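Local coordinates for cryptochrome DASH, chloroplastic/mitochondrial (Arabidopsis thaliana, PDB 2J4D), which uses bound FAD and a folate light antenna to repair cyclobutane pyrimidine dimers in single-stranded DNA, and may also act as a blue-light photoreceptor, at residues V52-A57 and S298-Y303; A57-W62 and S209-P214; T138-K143 and E170-S175. One frame throughout, in Å; residues are numbered along the deposited sequence.

Contact 1 (V52-A57 and S298-Y303); sequences VLDNDA and SPRFIY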
loop_
_atom_site.group_PDB
_atom_site.type_symbol
_atom_site.label_atom_id
_atom_site.label_comp_id
_atom_site.label_asym_id
_atom_site.label_seq_id
_atom_site.Cartn_x
_atom_site.Cartn_y
_atom_site.Cartn_z
ATOM N N VAL A 52 2.284 15.300 -3.191
ATOM C CA VAL A 52 2.369 16.426 -4.102
ATOM C C VAL A 52 3.295 16.011 -5.245
ATOM O O VAL A 52 2.993 16.242 -6.414
ATOM C CB VAL A 52 2.949 17.671 -3.393
ATOM C CG1 VAL A 52 3.224 18.771 -4.402
ATOM C CG2 VAL A 52 1.973 18.158 -2.343
ATOM N N LEU A 53 4.413 15.371 -4.912
ATOM C CA LEU A 53 5.367 14.937 -5.936
ATOM C C LEU A 53 4.793 13.963 -6.957
ATOM O O LEU A 53 3.984 13.094 -6.622
ATOM C CB LEU A 53 6.587 14.257 -5.304
ATOM C CG LEU A 53 7.769 15.062 -4.773
ATOM C CD1 LEU A 53 8.860 14.097 -4.346
ATOM C CD2 LEU A 53 8.300 15.996 -5.851
ATOM N N ASP A 54 5.231 14.113 -8.204
ATOM C CA ASP A 54 4.834 13.217 -9.281
ATOM C C ASP A 54 3.355 12.848 -9.232
ATOM O O ASP A 54 2.989 11.672 -9.317
ATOM C CB ASP A 54 5.706 11.956 -9.206
ATOM C CG ASP A 54 5.436 10.986 -10.338
ATOM O OD1 ASP A 54 5.203 11.446 -11.473
ATOM O OD2 ASP A 54 5.474 9.763 -10.097
ATOM N N ASN A 55 2.510 13.864 -9.094
ATOM C CA ASN A 55 1.067 13.669 -9.028
ATOM C C ASN A 55 0.430 14.266 -10.283
ATOM O O ASN A 55 0.263 15.485 -10.369
ATOM C CB ASN A 55 0.500 14.375 -7.790
ATOM C CG ASN A 55 -0.973 14.066 -7.568
ATOM O OD1 ASN A 55 -1.729 13.905 -8.516
ATOM N ND2 ASN A 55 -1.383 13.996 -6.313
ATOM N N ASP A 56 0.082 13.408 -11.245
ATOM C CA ASP A 56 -0.532 13.851 -12.496
ATOM C C ASP A 56 -1.907 14.479 -12.334
ATOM O O ASP A 56 -2.282 15.366 -13.108
ATOM C CB ASP A 56 -0.652 12.693 -13.490
ATOM C CG ASP A 56 0.667 12.340 -14.128
ATOM O OD1 ASP A 56 1.481 13.258 -14.346
ATOM O OD2 ASP A 56 0.886 11.152 -14.424
ATOM N N ALA A 57 -2.680 14.007 -11.359
ATOM C CA ALA A 57 -4.009 14.582 -11.153
ATOM C C ALA A 57 -3.843 16.038 -10.709
ATOM O O ALA A 57 -4.531 16.935 -11.207
ATOM C CB ALA A 57 -4.784 13.777 -10.105
ATOM N N SER A 298 5.631 7.544 -5.227
ATOM C CA SER A 298 5.249 6.857 -6.446
ATOM C C SER A 298 6.427 6.111 -7.055
ATOM O O SER A 298 7.580 6.478 -6.854
ATOM C CB SER A 298 4.709 7.864 -7.456
ATOM O OG SER A 298 5.759 8.682 -7.928
ATOM N N PRO A 299 6.139 5.053 -7.824
ATOM C CA PRO A 299 7.180 4.253 -8.465
ATOM C C PRO A 299 8.009 4.998 -9.501
ATOM O O PRO A 299 9.171 4.656 -9.713
ATOM C CB PRO A 299 6.405 3.062 -9.047
ATOM C CG PRO A 299 5.030 3.590 -9.237
ATOM C CD PRO A 299 4.808 4.455 -8.028
ATOM N N ARG A 300 7.439 6.013 -10.150
ATOM C CA ARG A 300 8.228 6.751 -11.128
ATOM C C ARG A 300 9.310 7.509 -10.390
ATOM O O ARG A 300 10.437 7.617 -10.871
ATOM C CB ARG A 300 7.356 7.698 -11.961
ATOM C CG ARG A 300 6.439 6.937 -12.899
ATOM C CD ARG A 300 5.722 7.842 -13.879
ATOM N NE ARG A 300 4.953 8.880 -13.204
ATOM C CZ ARG A 300 3.833 9.405 -13.691
ATOM N NH1 ARG A 300 3.357 8.982 -14.855
ATOM N NH2 ARG A 300 3.186 10.346 -13.013
ATOM N N PHE A 301 8.970 8.024 -9.212
ATOM C CA PHE A 301 9.942 8.728 -8.376
ATOM C C PHE A 301 11.023 7.738 -7.922
ATOM O O PHE A 301 12.224 8.004 -8.042
ATOM C CB PHE A 301 9.235 9.329 -7.155
ATOM C CG PHE A 301 10.159 9.678 -6.024
ATOM C CD1 PHE A 301 11.115 10.680 -6.166
ATOM C CD2 PHE A 301 10.081 8.996 -4.813
ATOM C CE1 PHE A 301 11.978 10.994 -5.119
ATOM C CE2 PHE A 301 10.943 9.305 -3.759
ATOM C CZ PHE A 301 11.893 10.306 -3.912
ATOM N N ILE A 302 10.593 6.590 -7.409
ATOM C CA ILE A 302 11.542 5.579 -6.943
ATOM C C ILE A 302 12.499 5.170 -8.064
ATOM O O ILE A 302 13.705 5.035 -7.841
ATOM C CB ILE A 302 10.812 4.320 -6.402
ATOM C CG1 ILE A 302 10.018 4.684 -5.142
ATOM C CG2 ILE A 302 11.839 3.214 -6.063
ATOM C CD1 ILE A 302 9.008 3.625 -4.708
ATOM N N TYR A 303 11.962 4.989 -9.266
ATOM C CA TYR A 303 12.781 4.604 -10.415
ATOM C C TYR A 303 13.866 5.643 -10.706
ATOM O O TYR A 303 15.022 5.298 -10.966
ATOM C CB TYR A 303 11.901 4.418 -11.656
ATOM C CG TYR A 303 12.688 4.113 -12.909
ATOM C CD1 TYR A 303 13.450 2.951 -13.014
ATOM C CD2 TYR A 303 12.682 4.996 -13.991
ATOM C CE1 TYR A 303 14.195 2.672 -14.171
ATOM C CE2 TYR A 303 13.421 4.725 -15.149
ATOM C CZ TYR A 303 14.173 3.567 -15.227
ATOM O OH TYR A 303 14.918 3.309 -16.352
HETATM O O HOH W 1 4.540 6.547 -10.515
HETATM O O HOH W 2 2.286 10.671 -17.087
#
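The chain bends at Asp54, whose backbone adopts a left-handed conformation (phi 41°), and its CA lies 6.9 Å from Phe301 CA in the first turn of helix 299-312. Asp54, with CG anti to its backbone N, points its carboxylate at the start of that helix. Ser298, the N-cap residue, donates OG to the anti lone pair of Asp54 OD2, a very short bond of 2.4 Å. Arg300 grips chiefly Asp54 OD1, which also accepts Thr211 N: Arg300 NH2 meets Asp54 OD1 at 2.8 Å from above the carboxylate plane, and NE adds weak bonds to both oxygens. A bend at chi3 turns the guanidinium so that Arg300 NH2 also donates to Asp56 OD2 at 2.8 Å, nearly straight (165°) and in the guanidinium plane, though it meets this oxygen from above the carboxylate plane. An arginine suits this place because its several N-H groups can serve two acids, and its charge probably helps keep the buried Asp54 ionised. Asp56 spends OD1 on Thr211. On the apolar flank Leu53 CD1 lies 4.5 Å from Phe301 CE1, where both side chains pack on helix 12-26; Phe301 also rests on helix 252-265, while Asp56 opens helix 56-63.

Contact 2 (A57-W62 and S209-P214); sequences ALYKAW and SSTRIP
Leu58, Tyr59 and Trp62 carry CG anti to the backbone N, so one flank of helix 56-63 presents three large side chains to the extended segment 209-214. Trp62 and Pro214 reach toward each other end on, and Pro214 CG comes over one face of the indole, 3.6 Å from the centroid of the six-membered ring of Trp62 and 9° off its normal: a CH-pi contact pairing a rigid, compact ring with a broad aromatic face. Ile213 uses its two branches separately: it crosses Leu58 obliquely, with Ile213 CG2 4.1 Å from Leu58 CD2, whereas Ile213 CD1 sits at the edge of the Tyr59 ring, 4.0 Å from Tyr59 CB. Thr211 crosses Tyr59 at about a right angle and sets its methyl CG2 3.9 Å from Tyr59 CB. A threonine fits here because its other branch, OG1, is hydrogen-bonded to Asp56 in the first turn of the same helix. Tyr59 CD1 lies 3.6 Å from the carbonyl oxygen of Arg212. That arginine swings its chain away from the helix and folds back along its own segment, donating NE to Ser210 O in an almost straight bond (175°) from above the carbonyl plane and pairing its far end with Glu304. A helix on a Rossmann-like alpha/beta domain, flanked by an irregular, extended chain, is consistent with the long interdomain connection that wraps this domain in photolyases and cryptochromes.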
loop_
_atom_site.group_PDB
_atom_site.type_symbol
_atom_site.label_atom_id
_atom_site.label_comp_id
_atom_site.label_asym_id
_atom_site.label_seq_id
_atom_site.Cartn_x
_atom_site.Cartn_y
_atom_site.Cartn_z
ATOM N N ALA A 57 -2.680 14.007 -11.359
ATOM C CA ALA A 57 -4.009 14.582 -11.153
ATOM C C ALA A 57 -3.843 16.038 -10.709
ATOM O O ALA A 57 -4.531 16.935 -11.207
ATOM C CB ALA A 57 -4.784 13.777 -10.105
ATOM N N LEU A 58 -2.926 16.262 -9.770
ATOM C CA LEU A 58 -2.631 17.601 -9.271
ATOM C C LEU A 58 -2.104 18.467 -10.415
ATOM O O LEU A 58 -2.504 19.619 -10.577
ATOM C CB LEU A 58 -1.574 17.531 -8.167
ATOM C CG LEU A 58 -0.992 18.861 -7.676
ATOM C CD1 LEU A 58 -2.098 19.724 -7.093
ATOM C CD2 LEU A 58 0.082 18.600 -6.623
ATOM N N TYR A 59 -1.199 17.916 -11.216
ATOM C CA TYR A 59 -0.667 18.693 -12.327
ATOM C C TYR A 59 -1.758 19.092 -13.325
ATOM O O TYR A 59 -1.823 20.245 -13.755
ATOM C CB TYR A 59 0.423 17.923 -13.081
ATOM C CG TYR A 59 1.059 18.773 -14.155
ATOM C CD1 TYR A 59 2.119 19.626 -13.856
ATOM C CD2 TYR A 59 0.535 18.803 -15.445
ATOM C CE1 TYR A 59 2.638 20.494 -14.811
ATOM C CE2 TYR A 59 1.043 19.669 -16.405
ATOM C CZ TYR A 59 2.092 20.513 -16.079
ATOM O OH TYR A 59 2.575 21.396 -17.013
ATOM N N LYS A 60 -2.605 18.140 -13.704
ATOM C CA LYS A 60 -3.666 18.424 -14.673
ATOM C C LYS A 60 -4.690 19.410 -14.124
ATOM O O LYS A 60 -5.236 20.240 -14.866
ATOM C CB LYS A 60 -4.347 17.120 -15.101
ATOM C CG LYS A 60 -5.451 17.281 -16.148
ATOM C CD LYS A 60 -4.991 18.051 -17.384
ATOM C CE LYS A 60 -5.973 17.899 -18.548
ATOM N NZ LYS A 60 -5.517 16.881 -19.547
ATOM N N ALA A 61 -4.947 19.322 -12.825
ATOM C CA ALA A 61 -5.892 20.222 -12.171
ATOM C C ALA A 61 -5.342 21.648 -12.217
ATOM O O ALA A 61 -6.048 22.602 -12.559
ATOM C CB ALA A 61 -6.096 19.795 -10.731
ATOM N N TRP A 62 -4.068 21.781 -11.874
ATOM C CA TRP A 62 -3.399 23.072 -11.863
ATOM C C TRP A 62 -3.312 23.707 -13.245
ATOM O O TRP A 62 -3.585 24.893 -13.407
ATOM C CB TRP A 62 -1.993 22.909 -11.290
ATOM C CG TRP A 62 -1.135 24.129 -11.406
ATOM C CD1 TRP A 62 -1.204 25.264 -10.647
ATOM C CD2 TRP A 62 -0.061 24.328 -12.329
ATOM N NE1 TRP A 62 -0.233 26.157 -11.040
ATOM C CE2 TRP A 62 0.481 25.608 -12.071
ATOM C CE3 TRP A 62 0.497 23.549 -13.352
ATOM C CZ2 TRP A 62 1.556 26.127 -12.800
ATOM C CZ3 TRP A 62 1.569 24.066 -14.077
ATOM C CH2 TRP A 62 2.084 25.343 -13.795
ATOM N N SER A 209 9.263 9.660 -17.155
ATOM C CA SER A 209 9.933 10.484 -16.154
ATOM C C SER A 209 8.826 10.901 -15.196
ATOM O O SER A 209 7.655 10.951 -15.583
ATOM C CB SER A 209 10.535 11.742 -16.800
ATOM O OG SER A 209 11.505 11.406 -17.773
ATOM N N SER A 210 9.177 11.200 -13.953
ATOM C CA SER A 210 8.159 11.611 -13.002
ATOM C C SER A 210 7.680 13.006 -13.404
ATOM O O SER A 210 8.438 13.787 -13.978
ATOM C CB SER A 210 8.730 11.616 -11.577
ATOM O OG SER A 210 9.710 12.620 -11.418
ATOM N N THR A 211 6.417 13.304 -13.129
ATOM C CA THR A 211 5.859 14.609 -13.468
ATOM C C THR A 211 6.372 15.688 -12.508
ATOM O O THR A 211 6.315 15.523 -11.284
ATOM C CB THR A 211 4.314 14.554 -13.434
ATOM O OG1 THR A 211 3.857 13.651 -14.451
ATOM C CG2 THR A 211 3.713 15.931 -13.682
ATOM N N ARG A 212 6.889 16.782 -13.068
ATOM C CA ARG A 212 7.418 17.882 -12.265
ATOM C C ARG A 212 6.298 18.819 -11.851
ATOM O O ARG A 212 5.482 19.226 -12.671
ATOM C CB ARG A 212 8.480 18.669 -13.039
ATOM C CG ARG A 212 9.615 17.808 -13.547
ATOM C CD ARG A 212 10.124 16.875 -12.464
ATOM N NE ARG A 212 10.482 15.574 -13.020
ATOM C CZ ARG A 212 11.720 15.100 -13.095
ATOM N NH1 ARG A 212 12.741 15.820 -12.639
ATOM N NH2 ARG A 212 11.937 13.910 -13.638
ATOM N N ILE A 213 6.282 19.162 -10.571
ATOM C CA ILE A 213 5.251 20.012 -10.002
ATOM C C ILE A 213 5.810 21.382 -9.619
ATOM O O ILE A 213 6.866 21.476 -8.988
ATOM C CB ILE A 213 4.663 19.353 -8.729
ATOM C CG1 ILE A 213 4.149 17.942 -9.048
ATOM C CG2 ILE A 213 3.563 20.223 -8.154
ATOM C CD1 ILE A 213 3.011 17.880 -10.076
ATOM N N PRO A 214 5.105 22.463 -9.986
ATOM C CA PRO A 214 5.588 23.808 -9.643
ATOM C C PRO A 214 5.581 24.076 -8.147
ATOM O O PRO A 214 4.802 23.480 -7.401
ATOM C CB PRO A 214 4.636 24.728 -10.406
ATOM C CG PRO A 214 3.377 23.919 -10.521
ATOM C CD PRO A 214 3.900 22.532 -10.831
#

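Contact 3 (T138-K143 and E170-S175); sequences TVFAHK and ELIWGS
The firm part of this contact is backbone: strand 138-142 and residues 170-172 run parallel, their N-to-C directions 25° apart. Glu170 N donates to Val139 O at 2.8 Å, Glu170 O receives Ala141 N, and Ala141 O receives Ile172 N at 2.7 Å. Phe140 lies alongside Glu170, pointing the same way, with CD1 3.4 Å from Glu170 CB, and the methyl CD1 of Ile172 reaches the edge of the same ring. On the other sheet face, with Leu171, the small Ala141 leaves its CB 4.0 Å from Leu171 CD2. The two strands, joined through helix 147-161, form a beta-alpha-beta crossover, with 168-172 as an outermost strand of the five-stranded Rossmann-like sheet. Further along, Ile172 O takes two donors from above its carbonyl plane, Lys143 N at 2.8 Å and His142 ND1 at 3.2 Å. The His142 ring hydrogen-bonds Asn55 OD1 through NE2; bonding to an acceptor at each nitrogen is consistent with, and would probably favour, a doubly protonated ring. Gly174 passes beside ND1, where a CB would clash. An alanine in place of His142 would lose both ring bonds and would probably loosen the link to Asn55, the N-cap of helix 56-63. The partly exposed margins are looser: on the Leu171 face Lys143, bent at chi2 and chi4, lays CD 3.8 Å from Leu171 CD1 and ends in a salt bridge from NZ to Glu153; on the Phe140 face the Glu170 chain, bent at chi2, carries its carboxylate off from strand 138-142; and a water bridges Lys143 O and Ser175 OG over one face of Trp173.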
loop_
_atom_site.group_PDB
_atom_site.type_symbol
_atom_site.label_atom_id
_atom_site.label_comp_id
_atom_site.label_asym_id
_atom_site.label_seq_id
_atom_site.Cartn_x
_atom_site.Cartn_y
_atom_site.Cartn_z
ATOM N N THR A 138 -14.563 21.140 -13.116
ATOM C CA THR A 138 -14.141 19.750 -13.108
ATOM C C THR A 138 -13.733 19.254 -11.729
ATOM O O THR A 138 -13.466 20.040 -10.819
ATOM C CB THR A 138 -12.908 19.579 -13.996
ATOM O OG1 THR A 138 -11.900 20.497 -13.552
ATOM C CG2 THR A 138 -13.219 19.876 -15.445
ATOM N N VAL A 139 -13.712 17.933 -11.588
ATOM C CA VAL A 139 -13.239 17.285 -10.373
ATOM C C VAL A 139 -12.234 16.276 -10.928
ATOM O O VAL A 139 -12.598 15.411 -11.730
ATOM C CB VAL A 139 -14.339 16.518 -9.618
ATOM C CG1 VAL A 139 -13.713 15.759 -8.438
ATOM C CG2 VAL A 139 -15.407 17.481 -9.112
ATOM N N PHE A 140 -10.975 16.426 -10.535
ATOM C CA PHE A 140 -9.896 15.542 -10.969
ATOM C C PHE A 140 -9.577 14.533 -9.870
ATOM O O PHE A 140 -9.620 14.861 -8.687
ATOM C CB PHE A 140 -8.629 16.356 -11.258
ATOM C CG PHE A 140 -8.643 17.050 -12.587
ATOM C CD1 PHE A 140 -8.337 16.353 -13.748
ATOM C CD2 PHE A 140 -8.979 18.397 -12.681
ATOM C CE1 PHE A 140 -8.364 16.989 -14.991
ATOM C CE2 PHE A 140 -9.010 19.041 -13.916
ATOM C CZ PHE A 140 -8.701 18.334 -15.074
ATOM N N ALA A 141 -9.251 13.309 -10.271
ATOM C CA ALA A 141 -8.891 12.272 -9.317
ATOM C C ALA A 141 -8.182 11.160 -10.068
ATOM O O ALA A 141 -8.257 11.078 -11.295
ATOM C CB ALA A 141 -10.132 11.723 -8.627
ATOM N N HIS A 142 -7.481 10.313 -9.329
ATOM C CA HIS A 142 -6.800 9.191 -9.945
ATOM C C HIS A 142 -7.797 8.066 -10.119
ATOM O O HIS A 142 -8.677 7.868 -9.284
ATOM C CB HIS A 142 -5.633 8.730 -9.078
ATOM C CG HIS A 142 -4.396 9.541 -9.281
ATOM N ND1 HIS A 142 -3.690 9.532 -10.465
ATOM C CD2 HIS A 142 -3.747 10.400 -8.463
ATOM C CE1 HIS A 142 -2.657 10.351 -10.366
ATOM N NE2 HIS A 142 -2.668 10.891 -9.160
ATOM N N LYS A 143 -7.648 7.333 -11.215
ATOM C CA LYS A 143 -8.517 6.210 -11.532
ATOM C C LYS A 143 -8.162 5.020 -10.653
ATOM O O LYS A 143 -6.982 4.723 -10.454
ATOM C CB LYS A 143 -8.321 5.815 -12.996
ATOM C CG LYS A 143 -9.222 4.672 -13.480
ATOM C CD LYS A 143 -10.625 5.187 -13.807
ATOM C CE LYS A 143 -11.559 4.052 -14.211
ATOM N NZ LYS A 143 -11.890 3.188 -13.040
ATOM N N GLU A 170 -12.938 13.931 -14.032
ATOM C CA GLU A 170 -11.817 13.544 -14.888
ATOM C C GLU A 170 -10.923 12.595 -14.103
ATOM O O GLU A 170 -10.237 13.036 -13.184
ATOM C CB GLU A 170 -10.988 14.773 -15.265
ATOM C CG GLU A 170 -11.718 15.836 -16.062
ATOM C CD GLU A 170 -12.082 15.365 -17.453
ATOM O OE1 GLU A 170 -11.441 14.406 -17.942
ATOM O OE2 GLU A 170 -12.999 15.960 -18.059
ATOM N N LEU A 171 -10.928 11.315 -14.468
ATOM C CA LEU A 171 -10.117 10.307 -13.778
ATOM C C LEU A 171 -8.805 10.111 -14.530
ATOM O O LEU A 171 -8.795 9.877 -15.734
ATOM C CB LEU A 171 -10.902 8.992 -13.673
ATOM C CG LEU A 171 -12.210 9.150 -12.875
ATOM C CD1 LEU A 171 -13.079 7.925 -13.000
ATOM C CD2 LEU A 171 -11.875 9.422 -11.414
ATOM N N ILE A 172 -7.694 10.210 -13.809
ATOM C CA ILE A 172 -6.377 10.099 -14.411
ATOM C C ILE A 172 -5.671 8.811 -14.005
ATOM O O ILE A 172 -5.649 8.460 -12.826
ATOM C CB ILE A 172 -5.499 11.285 -13.963
ATOM C CG1 ILE A 172 -6.264 12.599 -14.151
ATOM C CG2 ILE A 172 -4.180 11.285 -14.715
ATOM C CD1 ILE A 172 -6.742 12.837 -15.562
ATOM N N TRP A 173 -5.090 8.101 -14.965
ATOM C CA TRP A 173 -4.373 6.888 -14.601
ATOM C C TRP A 173 -3.086 7.263 -13.875
ATOM O O TRP A 173 -2.385 8.193 -14.271
ATOM C CB TRP A 173 -4.009 6.042 -15.825
ATOM C CG TRP A 173 -3.332 4.781 -15.402
ATOM C CD1 TRP A 173 -1.984 4.559 -15.286
ATOM C CD2 TRP A 173 -3.974 3.611 -14.896
ATOM N NE1 TRP A 173 -1.752 3.321 -14.726
ATOM C CE2 TRP A 173 -2.958 2.719 -14.476
ATOM C CE3 TRP A 173 -5.316 3.229 -14.749
ATOM C CZ2 TRP A 173 -3.241 1.475 -13.919
ATOM C CZ3 TRP A 173 -5.599 1.987 -14.192
ATOM C CH2 TRP A 173 -4.563 1.126 -13.783
ATOM N N GLY A 174 -2.782 6.534 -12.810
ATOM C CA GLY A 174 -1.560 6.785 -12.063
ATOM C C GLY A 174 -1.197 5.508 -11.336
ATOM O O GLY A 174 -1.526 4.423 -11.798
ATOM N N SER A 175 -0.514 5.634 -10.207
ATOM C CA SER A 175 -0.128 4.493 -9.379
ATOM C C SER A 175 0.897 3.481 -9.905
ATOM O O SER A 175 1.678 2.970 -9.115
ATOM C CB SER A 175 -1.383 3.730 -8.905
ATOM O OG SER A 175 -2.015 3.001 -9.951
HETATM O O HOH W 3 -4.826 2.632 -10.826
#

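Overall arrangement
Helix 56-63 and the turn before it tie the three contacts together. Contacts 1 and 2 share Ala57, and their centres are 9 Å apart; Asp54 OD1 also probably accepts Thr211 N at 2.8 Å, so segment 209-214 is pinned at the salt-bridge network. Contact 3 lies across the helix, its centre 12 Å from that of contact 2, with Phe140 packed against Lys60 and Ala61. Along the chain contact 3 is nested inside contact 2, and contact 2 inside contact 1, which joins the alpha/beta part to the helical, FAD-binding part. Both cofactors lie beyond direct touch: Ser298 is about 11 Å from FAD, and Lys143 about 11 Å from the folate, side chain to ligand.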